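PDB 4MO9: periplasmic binding protein from Veillonella parvula, which probably captures an iron-siderophore complex or similar solute outside the cytoplasmic membrane and passes it to an ABC importer, as TroA-like solute-binding proteins do. Local coordinates for residues I55-M59 against L168-A174; I145-Y149 against S160-I164; E152-Q158 against S178-T182; R319-D323 against L348-Y352. One frame throughout, in Å; residues are numbered along the deposited sequence.

How the contacts relate
From the N terminus, helix 52-59 supplies the first half of contact 1, whose partner comes over a hundred residues later, at the junction of helices 154-168 and 171-194. Within that long span lies contact 2, which folds helix 154-168 back on strand 143-147. Contact 3 pairs the start of helix 154-168 with helix 171-194 and crosses both contacts 1 and 2 along the chain. Contact 4 opens after these have closed and joins the 319-323 turn to helix 344-355. In space they converge: A57 packs on F351, Y149 lies against R319-V321, and Y181 hydrogen-bonds to D323. The N-terminal lobe, long helix 171-194 and C-terminal helices are thereby tied together.

Contact 1: I55-M59 against L168-A174; sequences ISALM and LGKEERA
L58, in the last turn of helix 52-59, packs against a tight turn between two helices, its CA 6.2 Å from that of R173. Helix 154-168 ends in a Schellman motif, with G169 at positive phi (69°), and K170 is the N-cap of helix 171-194. L58 (m, t) sends CD2 into the first turn of the new helix, 3.9 Å from CB of A174, while its CD1 lies 4.1 Å from CD1 of L168. L168, also m, t, points at helix 52-59; its CD1 meets CG1 of I55 at 3.9 Å and CG of M59 at 4.2 Å. Selenomethionine M59 starts away but curls back (m, m, m), bringing SE to 3.9 Å from CG of K170. The R173 guanidinium meets the A57 carbonyl edge-on: NE and NH2 donate to A57 O at 2.7 and 3.0 Å. A helix end thus packs against the tight turn of an antiparallel alpha-alpha hairpin, where the N-terminal lobe meets the long interlobe helix of a TroA-like fold.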
loop_
_atom_site.group_PDB
_atom_site.type_symbol
_atom_site.label_atom_id
_atom_site.label_comp_id
_atom_site.label_asym_id
_atom_site.label_seq_id
_atom_site.Cartn_x
_atom_site.Cartn_y
_atom_site.Cartn_z
ATOM N N ILE A 55 12.503 -1.514 4.525
ATOM C CA ILE A 55 13.821 -1.161 5.044
ATOM C C ILE A 55 13.709 -0.543 6.441
ATOM O O ILE A 55 14.473 -0.902 7.349
ATOM C CB ILE A 55 14.584 -0.243 4.059
ATOM C CG1 ILE A 55 14.868 -1.006 2.763
ATOM C CG2 ILE A 55 15.872 0.273 4.673
ATOM C CD1 ILE A 55 15.597 -0.177 1.666
ATOM N N SER A 56 12.740 0.355 6.631
ATOM C CA SER A 56 12.556 0.992 7.932
ATOM C C SER A 56 12.204 -0.057 8.977
ATOM O O SER A 56 12.656 0.015 10.115
ATOM C CB SER A 56 11.448 2.045 7.865
ATOM O OG SER A 56 11.715 3.008 6.862
ATOM N N ALA A 57 11.396 -1.038 8.587
ATOM C CA ALA A 57 10.985 -2.091 9.514
ATOM C C ALA A 57 12.153 -2.997 9.899
ATOM O O ALA A 57 12.185 -3.550 11.005
ATOM C CB ALA A 57 9.854 -2.905 8.903
ATOM N N LEU A 58 13.114 -3.144 8.992
ATOM C CA LEU A 58 14.295 -3.975 9.232
ATOM C C LEU A 58 15.372 -3.233 10.022
ATOM O O LEU A 58 16.010 -3.803 10.919
ATOM C CB LEU A 58 14.867 -4.461 7.891
ATOM C CG LEU A 58 13.991 -5.483 7.167
ATOM C CD1 LEU A 58 14.337 -5.571 5.679
ATOM C CD2 LEU A 58 14.121 -6.845 7.821
HETATM N N MSE A 59 15.577 -1.956 9.696
HETATM C CA MSE A 59 16.697 -1.213 10.270
HETATM C C MSE A 59 16.318 -0.390 11.503
HETATM O O MSE A 59 17.191 -0.019 12.297
HETATM C CB MSE A 59 17.311 -0.277 9.223
HETATM C CG MSE A 59 17.812 -0.947 7.950
HETATM SE SE MSE A 59 19.187 -2.286 8.297
HETATM C CE MSE A 59 20.432 -1.206 9.366
ATOM N N LEU A 168 20.233 -6.646 3.285
ATOM C CA LEU A 168 20.622 -5.755 4.375
ATOM C C LEU A 168 21.344 -6.457 5.521
ATOM O O LEU A 168 21.771 -5.801 6.477
ATOM C CB LEU A 168 19.384 -5.013 4.907
ATOM C CG LEU A 168 18.878 -3.900 3.998
ATOM C CD1 LEU A 168 17.553 -3.319 4.500
ATOM C CD2 LEU A 168 19.940 -2.829 3.932
ATOM N N GLY A 169 21.517 -7.776 5.433
ATOM C CA GLY A 169 22.074 -8.523 6.548
ATOM C C GLY A 169 21.141 -8.614 7.750
ATOM O O GLY A 169 21.602 -8.694 8.892
ATOM N N LYS A 170 19.830 -8.596 7.497
ATOM C CA LYS A 170 18.838 -8.690 8.563
ATOM C C LYS A 170 17.882 -9.865 8.332
ATOM O O LYS A 170 16.659 -9.703 8.406
ATOM C CB LYS A 170 18.046 -7.387 8.671
ATOM C CG LYS A 170 18.896 -6.139 8.754
ATOM C CD LYS A 170 19.826 -6.180 9.943
ATOM C CE LYS A 170 19.218 -5.543 11.159
ATOM N NZ LYS A 170 20.256 -4.753 11.882
ATOM N N GLU A 171 18.441 -11.049 8.070
ATOM C CA GLU A 171 17.618 -12.223 7.756
ATOM C C GLU A 171 16.652 -12.618 8.862
ATOM O O GLU A 171 15.516 -13.000 8.577
ATOM C CB GLU A 171 18.491 -13.436 7.414
ATOM C CG GLU A 171 19.143 -13.368 6.054
ATOM C CD GLU A 171 20.051 -14.555 5.799
ATOM O OE1 GLU A 171 21.291 -14.369 5.780
ATOM O OE2 GLU A 171 19.516 -15.672 5.617
ATOM N N GLU A 172 17.095 -12.552 10.116
ATOM C CA GLU A 172 16.237 -12.970 11.225
ATOM C C GLU A 172 15.037 -12.039 11.389
ATOM O O GLU A 172 13.900 -12.499 11.540
ATOM C CB GLU A 172 17.027 -13.078 12.537
ATOM C CG GLU A 172 18.001 -14.252 12.591
ATOM C CD GLU A 172 18.644 -14.413 13.966
ATOM O OE1 GLU A 172 18.777 -13.398 14.690
ATOM O OE2 GLU A 172 19.010 -15.555 14.327
ATOM N N ARG A 173 15.280 -10.733 11.340
ATOM C CA ARG A 173 14.187 -9.757 11.491
ATOM C C ARG A 173 13.236 -9.827 10.301
ATOM O O ARG A 173 12.014 -9.665 10.444
ATOM C CB ARG A 173 14.757 -8.347 11.634
ATOM C CG ARG A 173 13.717 -7.268 11.838
ATOM C CD ARG A 173 14.226 -6.271 12.846
ATOM N NE ARG A 173 13.427 -5.048 12.891
ATOM C CZ ARG A 173 13.176 -4.379 14.008
ATOM N NH1 ARG A 173 13.649 -4.834 15.165
ATOM N NH2 ARG A 173 12.456 -3.263 13.968
ATOM N N ALA A 174 13.801 -10.070 9.124
ATOM C CA ALA A 174 12.985 -10.294 7.937
ATOM C C ALA A 174 12.060 -11.490 8.179
ATOM O O ALA A 174 10.888 -11.447 7.822
ATOM C CB ALA A 174 13.879 -10.529 6.708
#

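Contact 2: I145-Y149 against S160-I164; sequences IYIDY and SIEAI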
loop_
_atom_site.group_PDB
_atom_site.type_symbol
_atom_site.label_atom_id
_atom_site.label_comp_id
_atom_site.label_asym_id
_atom_site.label_seq_id
_atom_site.Cartn_x
_atom_site.Cartn_y
_atom_site.Cartn_z
ATOM N N ILE A 145 17.664 -5.540 -7.426
ATOM C CA ILE A 145 16.882 -6.585 -6.770
ATOM C C ILE A 145 15.396 -6.310 -6.980
ATOM O O ILE A 145 14.873 -5.290 -6.502
ATOM C CB ILE A 145 17.215 -6.681 -5.258
ATOM C CG1 ILE A 145 18.679 -7.116 -5.071
ATOM C CG2 ILE A 145 16.306 -7.668 -4.564
ATOM C CD1 ILE A 145 19.066 -7.323 -3.588
ATOM N N TYR A 146 14.704 -7.191 -7.701
ATOM C CA TYR A 146 13.261 -6.956 -7.954
ATOM C C TYR A 146 12.405 -7.428 -6.788
ATOM O O TYR A 146 12.670 -8.480 -6.209
ATOM C CB TYR A 146 12.814 -7.639 -9.251
ATOM C CG TYR A 146 13.455 -7.017 -10.473
ATOM C CD1 TYR A 146 13.289 -5.661 -10.746
ATOM C CD2 TYR A 146 14.223 -7.775 -11.345
ATOM C CE1 TYR A 146 13.879 -5.080 -11.853
ATOM C CE2 TYR A 146 14.820 -7.199 -12.456
ATOM C CZ TYR A 146 14.637 -5.852 -12.700
ATOM O OH TYR A 146 15.226 -5.270 -13.800
ATOM N N ILE A 147 11.375 -6.652 -6.448
ATOM C CA ILE A 147 10.450 -7.005 -5.378
ATOM C C ILE A 147 9.029 -6.805 -5.926
ATOM O O ILE A 147 8.849 -6.186 -6.981
ATOM C CB ILE A 147 10.663 -6.115 -4.137
ATOM C CG1 ILE A 147 10.356 -4.649 -4.475
ATOM C CG2 ILE A 147 12.101 -6.251 -3.597
ATOM C CD1 ILE A 147 10.323 -3.726 -3.253
ATOM N N ASP A 148 8.014 -7.316 -5.236
ATOM C CA ASP A 148 6.675 -7.230 -5.806
ATOM C C ASP A 148 5.602 -7.369 -4.738
ATOM O O ASP A 148 5.102 -8.472 -4.468
ATOM C CB ASP A 148 6.465 -8.272 -6.922
ATOM C CG ASP A 148 5.160 -8.059 -7.695
ATOM O OD1 ASP A 148 4.487 -7.013 -7.512
ATOM O OD2 ASP A 148 4.795 -8.934 -8.511
ATOM N N TYR A 149 5.240 -6.242 -4.143
ATOM C CA TYR A 149 4.104 -6.202 -3.240
ATOM C C TYR A 149 2.801 -5.973 -4.006
ATOM O O TYR A 149 1.710 -6.180 -3.453
ATOM C CB TYR A 149 4.315 -5.094 -2.206
ATOM C CG TYR A 149 5.444 -5.352 -1.229
ATOM C CD1 TYR A 149 5.532 -6.554 -0.537
ATOM C CD2 TYR A 149 6.428 -4.393 -1.009
ATOM C CE1 TYR A 149 6.563 -6.790 0.370
ATOM C CE2 TYR A 149 7.476 -4.620 -0.121
ATOM C CZ TYR A 149 7.531 -5.820 0.571
ATOM O OH TYR A 149 8.555 -6.039 1.461
ATOM N N SER A 160 9.785 -11.061 -1.273
ATOM C CA SER A 160 10.216 -9.671 -1.277
ATOM C C SER A 160 10.821 -9.275 0.057
ATOM O O SER A 160 11.923 -8.704 0.100
ATOM C CB SER A 160 9.047 -8.753 -1.630
ATOM O OG SER A 160 8.563 -9.086 -2.927
ATOM N N ILE A 161 10.104 -9.577 1.142
ATOM C CA ILE A 161 10.610 -9.326 2.493
ATOM C C ILE A 161 11.947 -10.045 2.701
ATOM O O ILE A 161 12.907 -9.482 3.236
ATOM C CB ILE A 161 9.595 -9.806 3.544
ATOM C CG1 ILE A 161 8.326 -8.943 3.474
ATOM C CG2 ILE A 161 10.197 -9.771 4.962
ATOM C CD1 ILE A 161 7.148 -9.501 4.273
ATOM N N GLU A 162 12.004 -11.299 2.283
ATOM C CA GLU A 162 13.193 -12.117 2.484
ATOM C C GLU A 162 14.388 -11.545 1.705
ATOM O O GLU A 162 15.512 -11.473 2.238
ATOM C CB GLU A 162 12.857 -13.560 2.087
ATOM C CG GLU A 162 14.014 -14.517 1.863
ATOM C CD GLU A 162 13.527 -15.803 1.203
ATOM O OE1 GLU A 162 14.191 -16.282 0.259
ATOM O OE2 GLU A 162 12.455 -16.309 1.618
ATOM N N ALA A 163 14.146 -11.104 0.466
ATOM C CA ALA A 163 15.228 -10.570 -0.371
ATOM C C ALA A 163 15.807 -9.253 0.184
ATOM O O ALA A 163 17.038 -9.058 0.201
ATOM C CB ALA A 163 14.761 -10.390 -1.813
ATOM N N ILE A 164 14.928 -8.360 0.631
ATOM C CA ILE A 164 15.355 -7.079 1.185
ATOM C C ILE A 164 16.117 -7.313 2.488
ATOM O O ILE A 164 17.176 -6.710 2.718
ATOM C CB ILE A 164 14.167 -6.131 1.431
ATOM C CG1 ILE A 164 13.451 -5.821 0.111
ATOM C CG2 ILE A 164 14.648 -4.839 2.092
ATOM C CD1 ILE A 164 12.185 -4.980 0.264
#
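S160 has the most surface covered in this contact. At chi1 m its OG faces the end of the strand and accepts the D148 amide, N to OG 3.0 Å with an N-H...O angle of 163°, and is also hydrogen-bonded to S156 O one turn back. The D148-S160 bond sits where the backbones come closest: the CA atoms of I147 and S160 are 4.9 Å apart, against 7.7 Å for I145 and A163. Strand 145-147 and helix 160-164 run nearly antiparallel, at 152° with 8.5 Å between axes. I147 (chi1 p) sets CG2 4.0 Å from CG1 of I164; I145 (m, t) puts CG2 4.2 Å from CB of A163. Y146, between them, points away. The Y149 side chain (chi1 m) swings back over the helix, CE1 3.7 Å from CB of S160, with CG1 of I161 at the ring edge, 3.5 Å from Y149 OH; that hydroxyl is hydrogen-bonded to T54 OG1. The pair forms a beta-alpha unit at the edge of the parallel four-stranded sheet: strand 118-122 pairs with I145 and I147, helix 123-132 touches Y146 and D148, and helix 52-59 covers I164.

Contact 3: E152-Q158 against S178-T182; sequences EKLESHQ and SKFYT
Two helical segments, 154-158 and 178-182, pack nearly antiparallel: their axes make an angle of 160° (signed crossing +160°) and approach to 10.4 Å. In register, Q158 CA lies 5.6 Å from S178 CA and L154 CA 7.2 Å from T182 CA. E152 has left-handed backbone angles (55°/45°) and K153 is the N-cap of helix 154-168. S178 (chi1 t) faces Q158, its OG 3.6 Å from CG of Q158, and a water joins the helices, 2.6 Å from S178 OG and donating to Q158 O at 3.0 Å. One turn on, Y181 (chi1 t, chi2 87°) reaches across and lies almost parallel to the H157 imidazole, planes at 13° and centroids 4.4 Å apart, in an offset arrangement with little overlap; ND1 of H157 is 3.2 Å from CZ of Y181. CD1 of L154 (t, p) closes the ring edge, 4.0 Å from CD2 of Y181. The Y181 hydroxyl is hydrogen-bonded to D323, and NE2 of H157 donates weakly to OE1 of E152 (3.4 Å), whose OE2 accepts the R319 amide. T182 (chi1 m) gives its OG1 proton to S178 O at 2.6 Å and accepts NE2 of Q158 at 2.9 Å. This is an antiparallel alpha-alpha hairpin, whose second arm is the long helix bridging the lobes in TroA-like binding proteins.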
loop_
_atom_site.group_PDB
_atom_site.type_symbol
_atom_site.label_atom_id
_atom_site.label_comp_id
_atom_site.label_asym_id
_atom_site.label_seq_id
_atom_site.Cartn_x
_atom_site.Cartn_y
_atom_site.Cartn_z
ATOM N N GLU A 152 0.067 -8.825 -4.660
ATOM C CA GLU A 152 -0.761 -9.263 -3.538
ATOM C C GLU A 152 -0.865 -10.796 -3.497
ATOM O O GLU A 152 -1.955 -11.353 -3.309
ATOM C CB GLU A 152 -2.153 -8.621 -3.594
ATOM C CG GLU A 152 -2.150 -7.085 -3.717
ATOM C CD GLU A 152 -1.760 -6.371 -2.421
ATOM O OE1 GLU A 152 -1.131 -7.007 -1.531
ATOM O OE2 GLU A 152 -2.073 -5.159 -2.290
ATOM N N LYS A 153 0.268 -11.472 -3.672
ATOM C CA LYS A 153 0.317 -12.913 -3.468
ATOM C C LYS A 153 1.234 -13.177 -2.292
ATOM O O LYS A 153 2.293 -12.537 -2.167
ATOM C CB LYS A 153 0.879 -13.635 -4.691
ATOM C CG LYS A 153 0.159 -13.390 -6.001
ATOM C CD LYS A 153 0.926 -14.103 -7.110
ATOM C CE LYS A 153 0.407 -13.776 -8.502
ATOM N NZ LYS A 153 1.268 -14.443 -9.528
ATOM N N LEU A 154 0.844 -14.119 -1.441
ATOM C CA LEU A 154 1.635 -14.444 -0.256
ATOM C C LEU A 154 3.111 -14.719 -0.581
ATOM O O LEU A 154 4.011 -14.134 0.036
ATOM C CB LEU A 154 1.017 -15.638 0.476
ATOM C CG LEU A 154 1.724 -16.074 1.762
ATOM C CD1 LEU A 154 1.742 -14.937 2.777
ATOM C CD2 LEU A 154 1.046 -17.312 2.332
ATOM N N GLU A 155 3.366 -15.599 -1.548
ATOM C CA GLU A 155 4.746 -15.940 -1.894
ATOM C C GLU A 155 5.576 -14.723 -2.347
ATOM O O GLU A 155 6.769 -14.619 -2.025
ATOM C CB GLU A 155 4.798 -17.029 -2.965
ATOM C CG GLU A 155 6.239 -17.455 -3.279
ATOM C CD GLU A 155 6.391 -18.159 -4.612
ATOM O OE1 GLU A 155 5.392 -18.270 -5.357
ATOM O OE2 GLU A 155 7.521 -18.601 -4.917
ATOM N N SER A 156 4.958 -13.816 -3.102
ATOM C CA SER A 156 5.659 -12.615 -3.564
ATOM C C SER A 156 6.005 -11.684 -2.407
ATOM O O SER A 156 7.090 -11.099 -2.373
ATOM C CB SER A 156 4.833 -11.866 -4.608
ATOM O OG SER A 156 4.745 -12.621 -5.799
ATOM N N HIS A 157 5.081 -11.526 -1.465
ATOM C CA HIS A 157 5.367 -10.722 -0.280
ATOM C C HIS A 157 6.481 -11.372 0.531
ATOM O O HIS A 157 7.418 -10.693 0.945
ATOM C CB HIS A 157 4.128 -10.564 0.598
ATOM C CG HIS A 157 3.335 -9.328 0.307
ATOM N ND1 HIS A 157 3.219 -8.289 1.210
ATOM C CD2 HIS A 157 2.620 -8.973 -0.782
ATOM C CE1 HIS A 157 2.460 -7.341 0.680
ATOM N NE2 HIS A 157 2.087 -7.725 -0.523
ATOM N N GLN A 158 6.371 -12.676 0.775
ATOM C CA GLN A 158 7.400 -13.381 1.541
ATOM C C GLN A 158 8.772 -13.264 0.878
ATOM O O GLN A 158 9.797 -13.028 1.549
ATOM C CB GLN A 158 7.030 -14.861 1.694
ATOM C CG GLN A 158 5.771 -15.117 2.542
ATOM C CD GLN A 158 5.425 -16.598 2.617
ATOM O OE1 GLN A 158 5.730 -17.368 1.692
ATOM N NE2 GLN A 158 4.811 -17.012 3.726
ATOM N N SER A 178 8.004 -11.455 7.955
ATOM C CA SER A 178 7.335 -12.402 7.066
ATOM C C SER A 178 6.313 -13.256 7.814
ATOM O O SER A 178 5.213 -13.523 7.309
ATOM C CB SER A 178 8.371 -13.312 6.401
ATOM O OG SER A 178 7.741 -14.148 5.445
ATOM N N LYS A 179 6.665 -13.689 9.019
ATOM C CA LYS A 179 5.746 -14.509 9.805
ATOM C C LYS A 179 4.585 -13.673 10.319
ATOM O O LYS A 179 3.443 -14.145 10.357
ATOM C CB LYS A 179 6.480 -15.212 10.953
ATOM C CG LYS A 179 7.393 -16.343 10.480
ATOM C CD LYS A 179 8.152 -16.943 11.645
ATOM C CE LYS A 179 9.085 -18.059 11.171
ATOM N NZ LYS A 179 9.792 -18.659 12.329
ATOM N N PHE A 180 4.865 -12.435 10.719
ATOM C CA PHE A 180 3.798 -11.515 11.134
ATOM C C PHE A 180 2.778 -11.373 10.014
ATOM O O PHE A 180 1.556 -11.414 10.242
ATOM C CB PHE A 180 4.393 -10.135 11.455
ATOM C CG PHE A 180 3.368 -9.091 11.823
ATOM C CD1 PHE A 180 3.112 -8.799 13.163
ATOM C CD2 PHE A 180 2.677 -8.390 10.841
ATOM C CE1 PHE A 180 2.167 -7.822 13.515
ATOM C CE2 PHE A 180 1.732 -7.411 11.188
ATOM C CZ PHE A 180 1.479 -7.134 12.528
ATOM N N TYR A 181 3.284 -11.162 8.803
ATOM C CA TYR A 181 2.439 -10.971 7.630
ATOM C C TYR A 181 1.692 -12.258 7.303
ATOM O O TYR A 181 0.469 -12.239 7.034
ATOM C CB TYR A 181 3.289 -10.576 6.416
ATOM C CG TYR A 181 2.453 -10.253 5.198
ATOM C CD1 TYR A 181 1.958 -8.966 4.994
ATOM C CD2 TYR A 181 2.142 -11.235 4.261
ATOM C CE1 TYR A 181 1.176 -8.664 3.885
ATOM C CE2 TYR A 181 1.369 -10.943 3.143
ATOM C CZ TYR A 181 0.888 -9.657 2.962
ATOM O OH TYR A 181 0.104 -9.365 1.858
ATOM N N THR A 182 2.437 -13.361 7.310
ATOM C CA THR A 182 1.912 -14.671 6.942
ATOM C C THR A 182 0.847 -15.165 7.919
ATOM O O THR A 182 -0.180 -15.705 7.466
ATOM C CB THR A 182 3.051 -15.726 6.826
ATOM O OG1 THR A 182 4.018 -15.267 5.873
ATOM C CG2 THR A 182 2.511 -17.088 6.367
HETATM O O HOH W 1 9.873 -14.764 4.002
#

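Contact 4: R319-D323 against L348-Y352; sequences REVFD and LKEFY
R319 enters with left-handed backbone angles (43°/44°), and E320 opens a type I beta turn to D323, closed by D323 N to E320 O at 3.0 Å. E320 folds its carboxylate back so that OE1 accepts V321 N at 3.0 Å and OE2 the G49 amide. V321 (chi1 p) sets CG1 3.6 Å from CZ of F351. F322 (chi1 p) has its CA 6.8 Å from that of F351 (chi1 t), and its CB sits over the F351 face, a CH-pi contact 3.8 Å from the centroid. The F322 ring turns its edge to that face, a T-shaped pair with planes at 86° and centroids 6.0 Å apart. CD1 of L348 (t, p) covers one face of F322, 4.1 Å from CG. D323 points away, its OD2 weakly accepting E320 N at 3.4 Å and OD1 hydrogen-bonded to the Y181 hydroxyl. The turn leads into helix 324-334, with helix 52-59 touching V321 and F351, I177 of helix 171-194 touching both as well, and helix 154-168 against V321 and D323.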
loop_
_atom_site.group_PDB
_atom_site.type_symbol
_atom_site.label_atom_id
_atom_site.label_comp_id
_atom_site.label_asym_id
_atom_site.label_seq_id
_atom_site.Cartn_x
_atom_site.Cartn_y
_atom_site.Cartn_z
ATOM N N ARG A 319 -0.521 -2.973 -1.458
ATOM C CA ARG A 319 0.784 -3.172 -2.103
ATOM C C ARG A 319 1.957 -2.749 -1.213
ATOM O O ARG A 319 2.920 -2.118 -1.677
ATOM C CB ARG A 319 0.848 -2.565 -3.533
ATOM C CG ARG A 319 0.354 -1.113 -3.727
ATOM C CD ARG A 319 1.417 -0.053 -3.379
ATOM N NE ARG A 319 0.959 1.322 -3.644
ATOM C CZ ARG A 319 0.487 2.148 -2.712
ATOM N NH1 ARG A 319 0.404 1.746 -1.444
ATOM N NH2 ARG A 319 0.096 3.380 -3.038
ATOM N N GLU A 320 1.886 -3.134 0.062
ATOM C CA GLU A 320 2.944 -2.797 1.015
ATOM C C GLU A 320 3.184 -3.892 2.036
ATOM O O GLU A 320 2.347 -4.790 2.226
ATOM C CB GLU A 320 2.636 -1.483 1.760
ATOM C CG GLU A 320 3.281 -0.223 1.152
ATOM C CD GLU A 320 4.814 -0.262 1.151
ATOM O OE1 GLU A 320 5.415 -1.180 1.779
ATOM O OE2 GLU A 320 5.428 0.645 0.530
ATOM N N VAL A 321 4.324 -3.779 2.710
ATOM C CA VAL A 321 4.744 -4.771 3.689
ATOM C C VAL A 321 3.731 -4.911 4.825
ATOM O O VAL A 321 3.603 -5.996 5.407
ATOM C CB VAL A 321 6.162 -4.449 4.237
ATOM C CG1 VAL A 321 6.149 -3.112 5.010
ATOM C CG2 VAL A 321 6.687 -5.591 5.112
ATOM N N PHE A 322 2.998 -3.834 5.134
ATOM C CA PHE A 322 2.026 -3.883 6.219
ATOM C C PHE A 322 0.573 -4.124 5.754
ATOM O O PHE A 322 -0.367 -3.928 6.538
ATOM C CB PHE A 322 2.107 -2.612 7.102
ATOM C CG PHE A 322 2.102 -1.308 6.324
ATOM C CD1 PHE A 322 1.262 -1.127 5.224
ATOM C CD2 PHE A 322 2.930 -0.250 6.708
ATOM C CE1 PHE A 322 1.258 0.072 4.509
ATOM C CE2 PHE A 322 2.932 0.955 6.001
ATOM C CZ PHE A 322 2.095 1.114 4.897
ATOM N N ASP A 323 0.381 -4.547 4.500
ATOM C CA ASP A 323 -0.983 -4.628 3.950
ATOM C C ASP A 323 -1.824 -5.803 4.457
ATOM O O ASP A 323 -2.985 -5.945 4.066
ATOM C CB ASP A 323 -1.036 -4.486 2.404
ATOM C CG ASP A 323 -0.607 -5.743 1.645
ATOM O OD1 ASP A 323 -0.506 -6.865 2.212
ATOM O OD2 ASP A 323 -0.351 -5.602 0.425
ATOM N N LEU A 348 -2.293 -3.010 12.218
ATOM C CA LEU A 348 -1.478 -1.915 11.695
ATOM C C LEU A 348 -0.652 -1.286 12.816
ATOM O O LEU A 348 0.570 -1.121 12.678
ATOM C CB LEU A 348 -2.347 -0.857 10.993
ATOM C CG LEU A 348 -1.601 0.271 10.265
ATOM C CD1 LEU A 348 -0.683 -0.281 9.162
ATOM C CD2 LEU A 348 -2.564 1.297 9.692
ATOM N N LYS A 349 -1.313 -0.949 13.923
ATOM C CA LYS A 349 -0.629 -0.383 15.092
ATOM C C LYS A 349 0.511 -1.295 15.572
ATOM O O LYS A 349 1.617 -0.832 15.884
ATOM C CB LYS A 349 -1.634 -0.132 16.233
ATOM C CG LYS A 349 -0.977 0.356 17.513
ATOM C CD LYS A 349 -1.973 0.596 18.636
ATOM C CE LYS A 349 -1.227 0.904 19.922
ATOM N NZ LYS A 349 -0.289 2.045 19.745
ATOM N N GLU A 350 0.244 -2.595 15.614
ATOM C CA GLU A 350 1.243 -3.545 16.079
ATOM C C GLU A 350 2.431 -3.617 15.116
ATOM O O GLU A 350 3.580 -3.755 15.556
ATOM C CB GLU A 350 0.615 -4.923 16.281
ATOM C CG GLU A 350 1.513 -5.921 16.990
ATOM C CD GLU A 350 0.795 -7.217 17.308
ATOM O OE1 GLU A 350 -0.458 -7.248 17.216
ATOM O OE2 GLU A 350 1.488 -8.201 17.650
ATOM N N PHE A 351 2.167 -3.507 13.812
ATOM C CA PHE A 351 3.265 -3.492 12.845
ATOM C C PHE A 351 4.161 -2.293 13.144
ATOM O O PHE A 351 5.389 -2.416 13.175
ATOM C CB PHE A 351 2.765 -3.454 11.392
ATOM C CG PHE A 351 3.871 -3.538 10.384
ATOM C CD1 PHE A 351 4.219 -4.756 9.822
ATOM C CD2 PHE A 351 4.587 -2.405 10.021
ATOM C CE1 PHE A 351 5.279 -4.843 8.901
ATOM C CE2 PHE A 351 5.648 -2.482 9.112
ATOM C CZ PHE A 351 5.989 -3.692 8.550
ATOM N N TYR A 352 3.554 -1.131 13.368
ATOM C CA TYR A 352 4.342 0.044 13.757
ATOM C C TYR A 352 5.085 -0.183 15.074
ATOM O O TYR A 352 6.304 0.028 15.143
ATOM C CB TYR A 352 3.460 1.291 13.889
ATOM C CG TYR A 352 3.256 2.061 12.603
ATOM C CD1 TYR A 352 2.394 1.591 11.619
ATOM C CD2 TYR A 352 3.912 3.266 12.384
ATOM C CE1 TYR A 352 2.199 2.293 10.434
ATOM C CE2 TYR A 352 3.737 3.975 11.201
ATOM C CZ TYR A 352 2.870 3.492 10.232
ATOM O OH TYR A 352 2.689 4.195 9.049
#